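Local atomic coordinates of SIRV coat protein (Sulfolobus islandicus rudivirus 1 variant YNP, PDB entry 3F2E), a protein that probably helps to build the coat of a rod-shaped archaeal virus, this piece being the C-terminal four-helix-bundle domain of the coat protein. Residues A30-F35 against T72-V77. Sequence-based numbering, arbitrary orientation.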
loop_
_atom_site.group_PDB
_atom_site.type_symbol
_atom_site.label_atom_id
_atom_site.label_comp_id
_atom_site.label_asym_id
_atom_site.label_seq_id
_atom_site.Cartn_x
_atom_site.Cartn_y
_atom_site.Cartn_z
ATOM N N ALA A 30 8.876 1.868 7.766
ATOM C CA ALA A 30 8.003 0.902 8.423
ATOM C C ALA A 30 6.529 1.197 8.190
ATOM O O ALA A 30 5.718 0.272 8.110
ATOM C CB ALA A 30 8.305 0.842 9.929
ATOM N N ILE A 31 6.186 2.479 8.088
ATOM C CA ILE A 31 4.812 2.895 7.795
ATOM C C ILE A 31 4.340 2.257 6.488
ATOM O O ILE A 31 3.250 1.677 6.402
ATOM C CB ILE A 31 4.712 4.432 7.636
ATOM C CG1 ILE A 31 5.149 5.149 8.916
ATOM C CG2 ILE A 31 3.298 4.848 7.248
ATOM C CD1 ILE A 31 5.245 6.661 8.748
ATOM N N TYR A 32 5.180 2.361 5.467
ATOM C CA TYR A 32 4.797 1.916 4.135
ATOM C C TYR A 32 4.879 0.395 3.973
ATOM O O TYR A 32 4.069 -0.198 3.257
ATOM C CB TYR A 32 5.612 2.673 3.074
ATOM C CG TYR A 32 5.423 4.171 3.216
ATOM C CD1 TYR A 32 4.263 4.788 2.751
ATOM C CD2 TYR A 32 6.373 4.960 3.861
ATOM C CE1 TYR A 32 4.061 6.154 2.910
ATOM C CE2 TYR A 32 6.184 6.330 4.017
ATOM C CZ TYR A 32 5.026 6.919 3.534
ATOM O OH TYR A 32 4.824 8.279 3.689
ATOM N N GLN A 33 5.840 -0.235 4.644
ATOM C CA GLN A 33 5.918 -1.692 4.649
ATOM C C GLN A 33 4.674 -2.285 5.318
ATOM O O GLN A 33 4.123 -3.276 4.840
ATOM C CB GLN A 33 7.196 -2.182 5.336
ATOM C CG GLN A 33 8.480 -1.878 4.562
ATOM C CD GLN A 33 8.655 -2.731 3.306
ATOM O OE1 GLN A 33 7.788 -3.534 2.945
ATOM N NE2 GLN A 33 9.797 -2.561 2.635
ATOM N N GLY A 34 4.233 -1.665 6.410
ATOM C CA GLY A 34 3.033 -2.115 7.106
ATOM C C GLY A 34 1.770 -1.955 6.273
ATOM O O GLY A 34 0.958 -2.884 6.161
ATOM N N PHE A 35 1.602 -0.774 5.690
ATOM C CA PHE A 35 0.497 -0.513 4.771
ATOM C C PHE A 35 0.498 -1.528 3.631
ATOM O O PHE A 35 -0.530 -2.123 3.312
ATOM C CB PHE A 35 0.606 0.911 4.208
ATOM C CG PHE A 35 -0.387 1.218 3.119
ATOM C CD1 PHE A 35 -1.679 1.608 3.429
ATOM C CD2 PHE A 35 -0.014 1.142 1.778
ATOM C CE1 PHE A 35 -2.595 1.910 2.421
ATOM C CE2 PHE A 35 -0.918 1.438 0.773
ATOM C CZ PHE A 35 -2.214 1.825 1.091
ATOM N N THR A 72 0.637 10.294 -2.008
ATOM C CA THR A 72 1.206 9.931 -3.301
ATOM C C THR A 72 1.968 8.610 -3.198
ATOM O O THR A 72 1.867 7.750 -4.076
ATOM C CB THR A 72 2.132 11.038 -3.837
ATOM O OG1 THR A 72 1.407 12.274 -3.891
ATOM C CG2 THR A 72 2.642 10.682 -5.233
ATOM N N VAL A 73 2.713 8.448 -2.106
ATOM C CA VAL A 73 3.449 7.212 -1.869
ATOM C C VAL A 73 2.501 6.035 -1.614
ATOM O O VAL A 73 2.746 4.934 -2.096
ATOM C CB VAL A 73 4.461 7.359 -0.717
ATOM C CG1 VAL A 73 5.235 6.063 -0.504
ATOM C CG2 VAL A 73 5.420 8.517 -1.009
ATOM N N LEU A 74 1.424 6.260 -0.860
ATOM C CA LEU A 74 0.448 5.186 -0.640
ATOM C C LEU A 74 -0.178 4.717 -1.952
ATOM O O LEU A 74 -0.368 3.517 -2.146
ATOM C CB LEU A 74 -0.651 5.606 0.336
ATOM C CG LEU A 74 -0.239 5.895 1.784
ATOM C CD1 LEU A 74 -1.464 6.321 2.576
ATOM C CD2 LEU A 74 0.427 4.688 2.441
ATOM N N ASP A 75 -0.502 5.655 -2.843
ATOM C CA ASP A 75 -1.007 5.297 -4.171
ATOM C C ASP A 75 0.014 4.454 -4.941
ATOM O O ASP A 75 -0.329 3.448 -5.561
ATOM C CB ASP A 75 -1.357 6.546 -4.989
ATOM C CG ASP A 75 -2.641 7.211 -4.532
ATOM O OD1 ASP A 75 -3.359 6.634 -3.683
ATOM O OD2 ASP A 75 -2.937 8.318 -5.035
ATOM N N ALA A 76 1.275 4.876 -4.900
ATOM C CA ALA A 76 2.337 4.153 -5.603
ATOM C C ALA A 76 2.531 2.726 -5.075
ATOM O O ALA A 76 2.746 1.788 -5.849
ATOM C CB ALA A 76 3.641 4.936 -5.530
ATOM N N VAL A 77 2.461 2.570 -3.755
ATOM C CA VAL A 77 2.540 1.254 -3.128
ATOM C C VAL A 77 1.337 0.384 -3.516
ATOM O O VAL A 77 1.485 -0.796 -3.838
ATOM C CB VAL A 77 2.648 1.381 -1.588
ATOM C CG1 VAL A 77 2.433 0.035 -0.908
ATOM C CG2 VAL A 77 4.006 1.983 -1.204
#
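Tyr32 and Phe35, one turn apart on helix 29-46, meet Val73, Leu74 and Val77 of helix 71-82. The helix segments run at 40° to each other, and their axes come within 10.5 Å at their closest. Tyr32 comes first along the chain. Val73 CG1 lies over one face of its ring, displaced toward the rim beside CD1 and CE1, and makes a CH-pi contact 3.9 Å from the ring centroid. CB of the preceding Ile31 lies over the opposite face. Leu74 CD2 also reaches Tyr32 CD1, at 3.8 Å. The phenol OH is hydrogen-bonded to Asn70 N, just ahead of helix 71-82, so the ring is held at its polar tip as well as by packing.

Phe35 follows. Its CG is anti to the backbone N (chi1 173°), which carries the ring across to the other helix. Leu74 CD2 sits almost over the ring centre, 3.6 Å from the centroid and 12° off the normal. This one methyl therefore touches both aromatic rings. Val77 CG1 meets the same Phe35 ring at its edge, in plane, 3.8 Å from CD2. Leu74 O, hydrogen-bonded to Thr78 OG1, lies 3.6 Å from Phe35 CE2. Beyond the two segments, Tyr63 of helix 50-67 stacks edge-to-face with Phe35, and Ile64 touches Leu74.

The contact joins helix 29-46 to helix 71-82 near the centre of the four-helix bundle, with helix 50-67 packed against it. All five touching residues are buried. Side-chain contacts between the segments are apolar, methyls on rings, so burial of apolar surface is probably their main contribution.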